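Local coordinates for branched-chain-amino-acid aminotransferase (Pseudomonas aeruginosa, PDB 6NST), which catalyses the pyridoxal-phosphate-dependent transfer of the amino group of leucine, isoleucine or valine to 2-oxoglutarate, giving glutamate and the branched-chain 2-oxo acid, at the interface of chains A and B. Residues are numbered along the deposited sequence; one frame, centred on the assembly and turned at random. Chains: chain A/B, Branched-chain-amino-acid aminotransferase.

The interface of chains A and B. Residues chain A 147-150, 167, 170; chain B 153-154, 156.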
loop_
_atom_site.group_PDB
_atom_site.type_symbol
_atom_site.label_atom_id
_atom_site.label_comp_id
_atom_site.label_asym_id
_atom_site.label_seq_id
_atom_site.Cartn_x
_atom_site.Cartn_y
_atom_site.Cartn_z
ATOM N N PHE A 147 16.204 0.364 -0.502
ATOM C CA PHE A 147 15.520 -0.260 0.620
ATOM C C PHE A 147 14.498 0.716 1.192
ATOM O O PHE A 147 14.824 1.873 1.474
ATOM C CB PHE A 147 16.514 -0.675 1.707
ATOM C CG PHE A 147 17.510 -1.703 1.259
ATOM C CD1 PHE A 147 17.212 -3.053 1.337
ATOM C CD2 PHE A 147 18.747 -1.320 0.769
ATOM C CE1 PHE A 147 18.125 -4.003 0.926
ATOM C CE2 PHE A 147 19.666 -2.265 0.357
ATOM C CZ PHE A 147 19.356 -3.607 0.437
ATOM N N THR A 148 13.268 0.243 1.359
ATOM C CA THR A 148 12.217 1.074 1.926
ATOM C C THR A 148 12.426 1.239 3.427
ATOM O O THR A 148 12.788 0.289 4.126
ATOM C CB THR A 148 10.850 0.451 1.642
ATOM O OG1 THR A 148 10.699 0.262 0.230
ATOM C CG2 THR A 148 9.733 1.342 2.147
ATOM N N ARG A 149 12.209 2.457 3.919
ATOM C CA ARG A 149 12.376 2.738 5.337
ATOM C C ARG A 149 11.287 2.030 6.150
ATOM O O ARG A 149 10.292 1.536 5.613
ATOM C CB ARG A 149 12.359 4.249 5.583
ATOM C CG ARG A 149 12.947 4.699 6.922
ATOM C CD ARG A 149 14.313 4.082 7.183
ATOM N NE ARG A 149 14.923 4.594 8.410
ATOM C CZ ARG A 149 16.091 4.183 8.895
ATOM N NH1 ARG A 149 16.783 3.245 8.263
ATOM N NH2 ARG A 149 16.567 4.708 10.015
ATOM N N HIS A 150 11.492 1.987 7.466
ATOM C CA HIS A 150 10.637 1.210 8.354
ATOM C C HIS A 150 9.175 1.635 8.248
ATOM O O HIS A 150 8.853 2.800 8.006
ATOM C CB HIS A 150 11.112 1.352 9.801
ATOM C CG HIS A 150 12.343 0.561 10.115
ATOM N ND1 HIS A 150 12.350 -0.817 10.156
ATOM C CD2 HIS A 150 13.604 0.953 10.410
ATOM C CE1 HIS A 150 13.564 -1.240 10.458
ATOM N NE2 HIS A 150 14.345 -0.186 10.619
ATOM N N ASN A 167 18.059 -2.234 8.726
ATOM C CA ASN A 167 17.659 -1.497 7.534
ATOM C C ASN A 167 18.602 -0.331 7.262
ATOM O O ASN A 167 18.890 -0.013 6.103
ATOM C CB ASN A 167 16.218 -1.009 7.697
ATOM C CG ASN A 167 15.691 -0.315 6.460
ATOM O OD1 ASN A 167 15.687 0.913 6.381
ATOM N ND2 ASN A 167 15.238 -1.099 5.487
ATOM N N LEU A 170 21.848 -1.889 5.785
ATOM C CA LEU A 170 21.651 -2.300 4.399
ATOM C C LEU A 170 21.673 -1.099 3.464
ATOM O O LEU A 170 22.247 -1.163 2.370
ATOM C CB LEU A 170 20.334 -3.065 4.260
ATOM C CG LEU A 170 20.286 -4.436 4.941
ATOM C CD1 LEU A 170 18.896 -5.049 4.840
ATOM C CD2 LEU A 170 21.326 -5.364 4.331
ATOM N N ASN B 153 10.626 -5.458 1.197
ATOM C CA ASN B 153 11.660 -4.509 0.812
ATOM C C ASN B 153 12.181 -3.688 1.982
ATOM O O ASN B 153 13.053 -2.836 1.781
ATOM C CB ASN B 153 11.152 -3.569 -0.286
ATOM C CG ASN B 153 12.283 -2.894 -1.028
ATOM O OD1 ASN B 153 13.337 -3.495 -1.230
ATOM N ND2 ASN B 153 12.083 -1.636 -1.418
ATOM N N ILE B 154 11.667 -3.902 3.187
ATOM C CA ILE B 154 12.221 -3.246 4.369
ATOM C C ILE B 154 13.223 -4.145 5.072
ATOM O O ILE B 154 14.311 -3.708 5.459
ATOM C CB ILE B 154 11.091 -2.813 5.324
ATOM C CG1 ILE B 154 10.151 -1.830 4.627
ATOM C CG2 ILE B 154 11.675 -2.202 6.589
ATOM C CD1 ILE B 154 8.997 -1.384 5.484
ATOM N N MET B 156 14.958 -8.308 4.931
ATOM C CA MET B 156 15.210 -9.431 4.034
ATOM C C MET B 156 14.537 -10.669 4.617
ATOM O O MET B 156 15.090 -11.346 5.486
ATOM C CB MET B 156 16.708 -9.626 3.842
ATOM C CG MET B 156 17.455 -8.369 3.384
ATOM S SD MET B 156 16.961 -7.735 1.761
ATOM C CE MET B 156 15.755 -6.481 2.194
#
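B:Ile154 lies against the chain A loop that follows strand 140-145, in one patch of a two-fold symmetric interface, repeated with the chains exchanged, that probably joins two subunits of this class-IV aminotransferase within the six-copy assembly. Its CG1 packs on CB of A:Thr148 at 3.8 Å, while the other branch, CG2, faces ND1 of A:His150; a beta-branched residue can thus touch two neighbours at once. The carbonyl O of B:Ile154 takes ND2 of A:Asn167 at 2.8 Å, in the carbonyl plane and on a lone pair. A:Asn167, on helix 166-177, turns its amide toward chain B with CG anti to the backbone N (chi1 -176°). One residue earlier, asparagine pairs twice: O of B:Asn153 accepts the backbone N of A:Thr148 at 3.1 Å, with the donor 41° out of the carbonyl plane, and its ND2 adds a weak bond to OG1. Threonine suits both neighbours, offering this hydroxyl and a carbon face for B:Ile154.

Flexible, unbranched B:Met156 bends at chi2 and chi3, bringing its methyl CE to 3.7 Å from CE1 of A:Phe147, with SD at the ring edge. Its methylene CG meets the methyl CD1 of A:Leu170 at 3.9 Å, the two side chains reaching toward each other. CB of that leucine covers one ring face, completing an apolar seat for the thioether.

In the second layer, the two-ended amide of A:Asn167 is steadied within chain A: ND2 also bonds weakly to O of A:Thr148, and OD1 accepts NH1 of the poorly ordered A:Arg149 at 3.2 Å.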